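Local coordinates for protein mannan endo-1,4-beta-mannosidase (Cryptopygus antarcticus, PDB 4OOU) that hydrolyses internal beta-1,4-mannosidic linkages in mannans such as locust bean gum and konjac, releasing mainly short manno-oligosaccharides, at residues A[339-344]-A[348-353]; A[321-326]-A[353-358]; A[178-183]-A[310-315]. One frame throughout, in Å; residues are numbered along the deposited sequence.

Interaction 1 of 3, residues A[339-344]-A[348-353]; sequences LTWQFN and DCSDTY
D348 reaches the indole of W341 through a water: W341 NE1 gives its hydrogen to the water oxygen at 2.9 Å, and the water in turn donates to D348 O at 3.0 Å. The water lies in the plane of the indole, at its edge. The same edge meets C349, whose carbonyl O sits 3.3 Å from W341 CD1 and close to the ring plane. C349 is also tied by a disulfide to C317. With chi1 at -177°, the W341 side chain swings away from its own amide nitrogen, and the pyrrole edge with CD1 and NE1 faces this part of the loop. S350 follows with two hydrogen bonds on one hydroxyl: OG accepts Q342 N at 3.1 Å (163° at the hydrogen) and donates to D351 O at 3.0 Å, within its own segment. These bonds fix the rotation of the serine and grip the chain just after the cis peptide that joins W341 to Q342. A non-proline cis peptide after this tryptophan, on the C-terminal side of the eighth strand of the TIM barrel, is a recurring feature of GH5 enzymes. W341 and D348 bind substrate, and residues 346-350 are thought to help stabilise the transition state. W341 O takes D351 N at 2.9 Å, in the carbonyl plane and on a lone pair, and neighbouring S350 CA adds a C-H...O contact at 3.2 Å. The D351 carboxylate turns to other partners, chiefly S315 N through OD2. Y353, in the first turn of helix 353-361, places CB over the centre of the F343 ring, 3.8 Å from the centroid and 4° off the normal, a CH-pi contact; W68 meets the F343 ring edge-to-face.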
loop_
_atom_site.group_PDB
_atom_site.type_symbol
_atom_site.label_atom_id
_atom_site.label_comp_id
_atom_site.label_asym_id
_atom_site.label_seq_id
_atom_site.Cartn_x
_atom_site.Cartn_y
_atom_site.Cartn_z
ATOM N N LEU A 339 -2.632 -6.147 7.997
ATOM C CA LEU A 339 -3.376 -6.583 6.804
ATOM C C LEU A 339 -2.858 -7.912 6.326
ATOM O O LEU A 339 -1.671 -8.037 6.029
ATOM C CB LEU A 339 -3.186 -5.556 5.669
ATOM C CG LEU A 339 -4.203 -4.446 5.390
ATOM C CD1 LEU A 339 -4.802 -3.877 6.646
ATOM C CD2 LEU A 339 -3.539 -3.345 4.604
ATOM N N THR A 340 -3.742 -8.891 6.225
ATOM C CA THR A 340 -3.342 -10.252 5.872
ATOM C C THR A 340 -3.153 -10.354 4.382
ATOM O O THR A 340 -3.621 -9.496 3.636
ATOM C CB THR A 340 -4.386 -11.309 6.332
ATOM O OG1 THR A 340 -5.714 -10.918 5.910
ATOM C CG2 THR A 340 -4.367 -11.454 7.852
ATOM N N TRP A 341 -2.452 -11.397 3.970
ATOM C CA TRP A 341 -2.279 -11.706 2.574
ATOM C C TRP A 341 -2.767 -13.158 2.320
ATOM O O TRP A 341 -2.305 -14.044 3.005
ATOM C CB TRP A 341 -0.794 -11.580 2.183
ATOM C CG TRP A 341 -0.604 -11.828 0.721
ATOM C CD1 TRP A 341 -0.435 -13.029 0.125
ATOM C CD2 TRP A 341 -0.646 -10.855 -0.337
ATOM N NE1 TRP A 341 -0.374 -12.880 -1.239
ATOM C CE2 TRP A 341 -0.491 -11.552 -1.546
ATOM C CE3 TRP A 341 -0.781 -9.467 -0.373
ATOM C CZ2 TRP A 341 -0.457 -10.908 -2.779
ATOM C CZ3 TRP A 341 -0.762 -8.828 -1.594
ATOM C CH2 TRP A 341 -0.595 -9.548 -2.785
ATOM N N GLN A 342 -3.710 -13.415 1.399
ATOM C CA GLN A 342 -4.587 -12.396 0.756
ATOM C C GLN A 342 -5.920 -13.084 0.523
ATOM O O GLN A 342 -5.998 -14.328 0.554
ATOM C CB GLN A 342 -4.031 -11.938 -0.582
ATOM C CG GLN A 342 -4.112 -13.025 -1.649
ATOM C CD GLN A 342 -3.414 -12.699 -2.956
ATOM O OE1 GLN A 342 -2.808 -13.580 -3.584
ATOM N NE2 GLN A 342 -3.516 -11.448 -3.396
ATOM N N PHE A 343 -6.956 -12.311 0.249
ATOM C CA PHE A 343 -8.311 -12.854 0.354
ATOM C C PHE A 343 -8.631 -13.879 -0.730
ATOM O O PHE A 343 -9.276 -14.900 -0.462
ATOM C CB PHE A 343 -9.355 -11.746 0.366
ATOM C CG PHE A 343 -10.437 -11.973 1.366
ATOM C CD1 PHE A 343 -10.127 -12.073 2.719
ATOM C CD2 PHE A 343 -11.773 -12.104 0.967
ATOM C CE1 PHE A 343 -11.130 -12.287 3.655
ATOM C CE2 PHE A 343 -12.778 -12.323 1.896
ATOM C CZ PHE A 343 -12.454 -12.423 3.242
ATOM N N ASN A 344 -8.165 -13.643 -1.946
ATOM C CA ASN A 344 -8.384 -14.630 -3.010
ATOM C C ASN A 344 -7.639 -15.984 -2.818
ATOM O O ASN A 344 -7.801 -16.890 -3.642
ATOM C CB ASN A 344 -8.006 -14.023 -4.344
ATOM C CG ASN A 344 -6.528 -13.877 -4.497
ATOM O OD1 ASN A 344 -5.767 -14.698 -3.985
ATOM N ND2 ASN A 344 -6.103 -12.845 -5.220
ATOM N N ASP A 348 1.980 -18.095 -2.878
ATOM C CA ASP A 348 2.825 -18.420 -1.768
ATOM C C ASP A 348 2.505 -17.507 -0.599
ATOM O O ASP A 348 2.209 -16.314 -0.765
ATOM C CB ASP A 348 4.281 -18.375 -2.210
ATOM C CG ASP A 348 4.530 -19.284 -3.415
ATOM O OD1 ASP A 348 3.825 -20.327 -3.520
ATOM O OD2 ASP A 348 5.376 -18.931 -4.269
ATOM N N CYS A 349 2.519 -18.120 0.584
ATOM C CA CYS A 349 2.288 -17.444 1.855
ATOM C C CYS A 349 0.996 -16.648 1.796
ATOM O O CYS A 349 1.009 -15.436 1.935
ATOM C CB CYS A 349 3.500 -16.571 2.254
ATOM S SG CYS A 349 4.950 -17.533 2.829
ATOM N N SER A 350 -0.108 -17.349 1.543
ATOM C CA SER A 350 -1.445 -16.758 1.606
ATOM C C SER A 350 -2.325 -17.530 2.542
ATOM O O SER A 350 -2.423 -18.757 2.476
ATOM C CB SER A 350 -2.151 -16.722 0.245
ATOM O OG SER A 350 -3.508 -16.292 0.387
ATOM N N ASP A 351 -2.999 -16.796 3.405
ATOM C CA ASP A 351 -3.981 -17.396 4.276
ATOM C C ASP A 351 -5.254 -17.714 3.522
ATOM O O ASP A 351 -5.486 -17.314 2.365
ATOM C CB ASP A 351 -4.291 -16.481 5.472
ATOM C CG ASP A 351 -3.174 -16.460 6.500
ATOM O OD1 ASP A 351 -2.674 -17.559 6.887
ATOM O OD2 ASP A 351 -2.821 -15.349 6.941
ATOM N N THR A 352 -6.052 -18.490 4.218
ATOM C CA THR A 352 -7.405 -18.842 3.851
ATOM C C THR A 352 -8.291 -17.612 3.970
ATOM O O THR A 352 -8.171 -16.927 4.968
ATOM C CB THR A 352 -7.792 -19.899 4.880
ATOM O OG1 THR A 352 -7.418 -21.164 4.349
ATOM C CG2 THR A 352 -9.182 -19.925 5.178
ATOM N N TYR A 353 -9.190 -17.317 3.030
ATOM C CA TYR A 353 -10.134 -16.187 3.294
ATOM C C TYR A 353 -10.873 -16.359 4.628
ATOM O O TYR A 353 -11.272 -15.403 5.286
ATOM C CB TYR A 353 -11.148 -15.958 2.152
ATOM C CG TYR A 353 -12.297 -16.956 2.057
ATOM C CD1 TYR A 353 -13.346 -16.954 2.987
ATOM C CD2 TYR A 353 -12.361 -17.856 1.014
ATOM C CE1 TYR A 353 -14.400 -17.861 2.900
ATOM C CE2 TYR A 353 -13.402 -18.781 0.920
ATOM C CZ TYR A 353 -14.423 -18.788 1.854
ATOM O OH TYR A 353 -15.455 -19.711 1.706
HETATM O O HOH W 1 0.638 -15.045 -2.931
#

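Interaction 2 of 3, residues A[321-326]-A[353-358]; sequences EGIQNL and YSNQMY
The Y358 ring carries the side-chain amide of Q324 on one face, the two planes stacked 21° apart, with Q324 NE2 3.3 Å above the plane and displaced toward the rim of the Y358 ring. Nearer the ring centre, Q324 CG makes a CH-pi contact, 4.2 Å from the Y358 centroid and 9° off the normal. I323 approaches the same ring obliquely, its CD1 modelled 3.3 Å from Y358 CD2, although the position of this methyl is doubtful. Q324 extends beyond CG and crosses the tyrosine at about a right angle; the amide also donates, NE2 to Y358 O at 3.1 Å, almost straight (176°) and in the amide's own plane, though it arrives from above the plane of that carbonyl. The two helices, 323-332 and 353-361, are the last two of the outer layer of the TIM barrel, and the contact joins the first turn of one to the opening turns of the other. Replacing Q324 by an alanine removes the amide and would probably leave Y358 O without this donor and the tyrosine ring freer to turn.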
loop_
_atom_site.group_PDB
_atom_site.type_symbol
_atom_site.label_atom_id
_atom_site.label_comp_id
_atom_site.label_asym_id
_atom_site.label_seq_id
_atom_site.Cartn_x
_atom_site.Cartn_y
_atom_site.Cartn_z
ATOM N N GLU A 321 2.079 -18.042 15.878
ATOM C CA GLU A 321 1.426 -17.356 16.970
ATOM C C GLU A 321 -0.131 -17.543 16.890
ATOM O O GLU A 321 -0.813 -17.540 17.919
ATOM C CB GLU A 321 1.797 -15.871 16.991
ATOM C CG GLU A 321 3.254 -15.581 17.283
ATOM C CD GLU A 321 4.135 -15.448 16.045
ATOM O OE1 GLU A 321 5.142 -14.693 16.156
ATOM O OE2 GLU A 321 3.831 -16.076 14.991
ATOM N N GLY A 322 -0.663 -17.723 15.677
ATOM C CA GLY A 322 -2.117 -17.822 15.455
ATOM C C GLY A 322 -2.675 -16.471 15.018
ATOM O O GLY A 322 -2.477 -15.466 15.714
ATOM N N ILE A 323 -3.355 -16.436 13.871
ATOM C CA ILE A 323 -3.868 -15.173 13.303
ATOM C C ILE A 323 -4.319 -14.169 14.310
ATOM O O ILE A 323 -3.974 -13.014 14.183
ATOM C CB ILE A 323 -5.132 -15.313 12.458
ATOM C CG1 ILE A 323 -5.632 -16.743 12.534
ATOM C CG2 ILE A 323 -4.935 -14.706 11.042
ATOM C CD1 ILE A 323 -7.078 -16.850 12.149
ATOM N N GLN A 324 -5.126 -14.577 15.285
ATOM C CA GLN A 324 -5.710 -13.573 16.179
ATOM C C GLN A 324 -4.664 -12.927 17.080
ATOM O O GLN A 324 -4.768 -11.752 17.382
ATOM C CB GLN A 324 -6.859 -14.133 17.033
ATOM C CG GLN A 324 -8.117 -14.493 16.261
ATOM C CD GLN A 324 -9.328 -14.621 17.158
ATOM O OE1 GLN A 324 -9.220 -14.956 18.349
ATOM N NE2 GLN A 324 -10.495 -14.338 16.598
ATOM N N ASN A 325 -3.670 -13.685 17.535
ATOM C CA ASN A 325 -2.668 -13.094 18.410
ATOM C C ASN A 325 -1.789 -12.145 17.616
ATOM O O ASN A 325 -1.247 -11.173 18.157
ATOM C CB ASN A 325 -1.861 -14.184 19.097
ATOM C CG ASN A 325 -2.750 -15.178 19.810
ATOM O OD1 ASN A 325 -3.683 -14.798 20.533
ATOM N ND2 ASN A 325 -2.513 -16.450 19.565
ATOM N N LEU A 326 -1.667 -12.447 16.328
ATOM C CA LEU A 326 -0.989 -11.597 15.353
ATOM C C LEU A 326 -1.718 -10.251 15.233
ATOM O O LEU A 326 -1.109 -9.200 15.390
ATOM C CB LEU A 326 -0.913 -12.323 13.988
ATOM C CG LEU A 326 0.420 -12.988 13.588
ATOM C CD1 LEU A 326 1.374 -13.072 14.766
ATOM C CD2 LEU A 326 0.298 -14.356 12.929
ATOM N N TYR A 353 -9.190 -17.317 3.030
ATOM C CA TYR A 353 -10.134 -16.187 3.294
ATOM C C TYR A 353 -10.873 -16.359 4.628
ATOM O O TYR A 353 -11.272 -15.403 5.286
ATOM C CB TYR A 353 -11.148 -15.958 2.152
ATOM C CG TYR A 353 -12.297 -16.956 2.057
ATOM C CD1 TYR A 353 -13.346 -16.954 2.987
ATOM C CD2 TYR A 353 -12.361 -17.856 1.014
ATOM C CE1 TYR A 353 -14.400 -17.861 2.900
ATOM C CE2 TYR A 353 -13.402 -18.781 0.920
ATOM C CZ TYR A 353 -14.423 -18.788 1.854
ATOM O OH TYR A 353 -15.455 -19.711 1.706
ATOM N N SER A 354 -11.086 -17.602 5.006
ATOM C CA SER A 354 -11.782 -17.921 6.239
ATOM C C SER A 354 -11.086 -17.512 7.539
ATOM O O SER A 354 -11.679 -16.900 8.424
ATOM C CB SER A 354 -12.106 -19.420 6.279
ATOM O OG SER A 354 -13.461 -19.588 5.992
ATOM N N ASN A 355 -9.850 -17.893 7.722
ATOM C CA ASN A 355 -9.296 -17.573 8.980
ATOM C C ASN A 355 -8.683 -16.167 8.900
ATOM O O ASN A 355 -8.543 -15.498 9.905
ATOM C CB ASN A 355 -8.454 -18.749 9.566
ATOM C CG ASN A 355 -6.972 -18.624 9.332
ATOM O OD1 ASN A 355 -6.218 -18.670 10.263
ATOM N ND2 ASN A 355 -6.559 -18.539 8.105
ATOM N N GLN A 356 -8.432 -15.655 7.710
ATOM C CA GLN A 356 -8.380 -14.192 7.611
ATOM C C GLN A 356 -9.609 -13.512 8.232
ATOM O O GLN A 356 -9.441 -12.476 8.891
ATOM C CB GLN A 356 -8.198 -13.723 6.191
ATOM C CG GLN A 356 -6.785 -13.947 5.732
ATOM C CD GLN A 356 -6.577 -13.491 4.330
ATOM O OE1 GLN A 356 -6.348 -12.298 4.078
ATOM N NE2 GLN A 356 -6.661 -14.431 3.396
ATOM N N MET A 357 -10.811 -14.086 8.075
ATOM C CA MET A 357 -12.003 -13.523 8.752
ATOM C C MET A 357 -11.942 -13.745 10.263
ATOM O O MET A 357 -12.286 -12.856 11.050
ATOM C CB MET A 357 -13.307 -14.079 8.183
ATOM C CG MET A 357 -13.660 -13.591 6.790
ATOM S SD MET A 357 -15.338 -14.048 6.295
ATOM C CE MET A 357 -15.065 -15.566 5.409
ATOM N N TYR A 358 -11.479 -14.928 10.663
ATOM C CA TYR A 358 -11.299 -15.249 12.070
ATOM C C TYR A 358 -10.410 -14.173 12.662
ATOM O O TYR A 358 -10.780 -13.530 13.635
ATOM C CB TYR A 358 -10.693 -16.659 12.252
ATOM C CG TYR A 358 -10.617 -17.184 13.694
ATOM C CD1 TYR A 358 -11.649 -16.973 14.601
ATOM C CD2 TYR A 358 -9.521 -17.935 14.128
ATOM C CE1 TYR A 358 -11.567 -17.452 15.903
ATOM C CE2 TYR A 358 -9.429 -18.424 15.421
ATOM C CZ TYR A 358 -10.453 -18.181 16.314
ATOM O OH TYR A 358 -10.378 -18.680 17.609
#

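Interaction 3 of 3, residues A[178-183]-A[310-315]; sequences VLNEPE and IGEFAS. With TRS (2-amino-2-hydroxymethyl-propane-1,3-diol), chain C.
E181 and E312 both set CG anti to the carbonyl carbon (chi1 -53° and -51°) and run extended beyond it, which brings the two carboxylates, one from the loop after strand 179-180 and one from the C-terminal side of strand 308-313, close to one another. This is the catalytic pair of a GH5 TIM barrel, with the acid/base after the fourth strand and the nucleophile on the C-terminal side of the seventh, roles assigned to E181 and E312 by similarity. E181 CD and E312 CD stand 5.1 Å apart, a spacing consistent with a retaining mechanism, and their closest oxygens are E181 OE2 and E312 OE1, 3.8 Å apart. N180, a substrate-binding residue, brings its amide in beside the nucleophile with the amide and carboxylate planes 16° apart. N180 OD1 and E312 OE2 are both acceptors, 3.3 Å from each other, and do not bond; R81 serves both, through NH2 to the amide oxygen and NH1 in a salt bridge to the carboxylate. Second partners further fix the pair: H280 ND1 bonds E181 OE2, and Y282 OH bonds E312 OE1. A Tris molecule, probably from the crystallisation liquor, sits over the gap between the glutamates. Its amine N bridges them, at 3.1 Å from E181 OE2 and 3.0 Å from E312 OE1. Its hydroxyl O3 donates to E312 OE2 at 2.7 Å while accepting from N180 ND2 at 2.9 Å, so the amide and the nucleophile share one oxygen of the ligand. On the far oxygen of E181 the grip is looser: Tris O1 makes only a weak hydrogen bond to E181 OE1, at 3.4 Å.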
loop_
_atom_site.group_PDB
_atom_site.type_symbol
_atom_site.label_atom_id
_atom_site.label_comp_id
_atom_site.label_asym_id
_atom_site.label_seq_id
_atom_site.Cartn_x
_atom_site.Cartn_y
_atom_site.Cartn_z
ATOM N N VAL A 178 2.014 4.028 -4.125
ATOM C CA VAL A 178 2.654 4.238 -5.405
ATOM C C VAL A 178 3.145 2.953 -5.970
ATOM O O VAL A 178 2.897 2.639 -7.128
ATOM C CB VAL A 178 3.868 5.174 -5.303
ATOM C CG1 VAL A 178 4.394 5.468 -6.693
ATOM C CG2 VAL A 178 3.480 6.454 -4.605
ATOM N N LEU A 179 3.881 2.214 -5.159
ATOM C CA LEU A 179 4.607 1.064 -5.679
ATOM C C LEU A 179 4.722 0.029 -4.574
ATOM O O LEU A 179 4.964 0.374 -3.420
ATOM C CB LEU A 179 5.964 1.523 -6.166
ATOM C CG LEU A 179 6.861 0.483 -6.833
ATOM C CD1 LEU A 179 6.263 -0.042 -8.141
ATOM C CD2 LEU A 179 8.239 1.081 -7.073
ATOM N N ASN A 180 4.484 -1.232 -4.918
ATOM C CA ASN A 180 4.490 -2.322 -3.944
ATOM C C ASN A 180 5.841 -3.047 -4.039
ATOM O O ASN A 180 6.288 -3.387 -5.152
ATOM C CB ASN A 180 3.358 -3.307 -4.245
ATOM C CG ASN A 180 3.518 -4.646 -3.495
ATOM O OD1 ASN A 180 3.158 -4.748 -2.317
ATOM N ND2 ASN A 180 4.070 -5.661 -4.165
ATOM N N GLU A 181 6.474 -3.291 -2.899
ATOM C CA GLU A 181 7.769 -3.991 -2.858
ATOM C C GLU A 181 8.764 -3.507 -3.945
ATOM O O GLU A 181 9.165 -4.247 -4.848
ATOM C CB GLU A 181 7.565 -5.527 -2.861
ATOM C CG GLU A 181 6.612 -5.969 -1.741
ATOM C CD GLU A 181 6.685 -7.450 -1.361
ATOM O OE1 GLU A 181 7.255 -8.293 -2.126
ATOM O OE2 GLU A 181 6.145 -7.768 -0.261
ATOM N N PRO A 182 9.142 -2.234 -3.864
ATOM C CA PRO A 182 10.084 -1.677 -4.827
ATOM C C PRO A 182 11.389 -2.452 -4.864
ATOM O O PRO A 182 12.113 -2.356 -5.839
ATOM C CB PRO A 182 10.355 -0.273 -4.275
ATOM C CG PRO A 182 9.162 0.056 -3.438
ATOM C CD PRO A 182 8.695 -1.244 -2.867
ATOM N N GLU A 183 11.678 -3.192 -3.800
ATOM C CA GLU A 183 12.944 -3.939 -3.641
ATOM C C GLU A 183 13.021 -5.151 -4.547
ATOM O O GLU A 183 14.111 -5.729 -4.736
ATOM C CB GLU A 183 13.143 -4.412 -2.189
ATOM C CG GLU A 183 13.154 -3.278 -1.172
ATOM C CD GLU A 183 11.755 -2.788 -0.802
ATOM O OE1 GLU A 183 10.823 -3.646 -0.757
ATOM O OE2 GLU A 183 11.613 -1.554 -0.556
ATOM N N ILE A 310 1.520 -2.540 9.128
ATOM C CA ILE A 310 1.958 -3.841 8.640
ATOM C C ILE A 310 1.087 -4.206 7.452
ATOM O O ILE A 310 -0.047 -4.676 7.618
ATOM C CB ILE A 310 1.903 -4.947 9.712
ATOM C CG1 ILE A 310 2.650 -4.459 10.967
ATOM C CG2 ILE A 310 2.486 -6.242 9.129
ATOM C CD1 ILE A 310 2.627 -5.390 12.159
ATOM N N GLY A 311 1.646 -4.029 6.257
ATOM C CA GLY A 311 0.859 -3.933 5.020
ATOM C C GLY A 311 0.449 -5.271 4.479
ATOM O O GLY A 311 -0.626 -5.409 3.868
ATOM N N GLU A 312 1.311 -6.255 4.703
ATOM C CA GLU A 312 0.981 -7.653 4.454
ATOM C C GLU A 312 1.599 -8.560 5.504
ATOM O O GLU A 312 2.681 -8.289 6.030
ATOM C CB GLU A 312 1.535 -8.121 3.129
ATOM C CG GLU A 312 1.252 -7.288 1.889
ATOM C CD GLU A 312 2.040 -7.815 0.703
ATOM O OE1 GLU A 312 2.715 -8.876 0.844
ATOM O OE2 GLU A 312 2.014 -7.163 -0.364
ATOM N N PHE A 313 0.906 -9.649 5.804
ATOM C CA PHE A 313 1.467 -10.730 6.591
ATOM C C PHE A 313 0.578 -11.971 6.454
ATOM O O PHE A 313 -0.542 -11.866 5.992
ATOM C CB PHE A 313 1.601 -10.294 8.054
ATOM C CG PHE A 313 0.305 -10.294 8.815
ATOM C CD1 PHE A 313 -0.524 -9.185 8.801
ATOM C CD2 PHE A 313 -0.076 -11.409 9.557
ATOM C CE1 PHE A 313 -1.709 -9.181 9.503
ATOM C CE2 PHE A 313 -1.254 -11.409 10.270
ATOM C CZ PHE A 313 -2.073 -10.292 10.232
ATOM N N ALA A 314 1.045 -13.134 6.873
ATOM C CA ALA A 314 0.175 -14.303 6.846
ATOM C C ALA A 314 0.474 -15.337 7.930
ATOM O O ALA A 314 1.640 -15.665 8.142
ATOM C CB ALA A 314 0.255 -14.955 5.480
ATOM N N SER A 315 -0.592 -15.853 8.582
ATOM C CA SER A 315 -0.513 -16.905 9.652
ATOM C C SER A 315 0.411 -18.009 9.262
ATOM O O SER A 315 1.167 -18.523 10.063
ATOM C CB SER A 315 -1.851 -17.623 9.881
ATOM O OG SER A 315 -2.956 -16.768 9.733
HETATM C C TRS C . 3.858 -10.390 -2.503
HETATM C C1 TRS C . 4.814 -10.074 -3.635
HETATM C C2 TRS C . 3.374 -11.840 -2.651
HETATM C C3 TRS C . 2.753 -9.329 -2.555
HETATM N N TRS C . 4.487 -10.194 -1.177
HETATM O O1 TRS C . 5.929 -10.969 -3.735
HETATM O O2 TRS C . 4.045 -12.802 -1.798
HETATM O O3 TRS C . 3.319 -7.984 -2.593
#

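How the interactions relate
From the N terminus, residues 178-183 come first, and interaction 3 closes a long loop when the chain returns at 310-315, setting side chains from the C-terminal sides of the fourth and seventh barrel strands near each other at the barrel mouth. Only then does 321-326 begin the helix whose loop interaction 2 closes at 353-358. Interaction 1, between 339-344 and 348-353, is a short turn lying within that span, so the two nest and share Y353, while interaction 3 precedes both in series. Strands 308-313 and 337-340 are sheet neighbours: the W341 N to F313 O bond links interactions 1 and 3. Q356 NE2 to Q342 O joins interactions 1 and 2, and I323 packs on S315 between interactions 2 and 3.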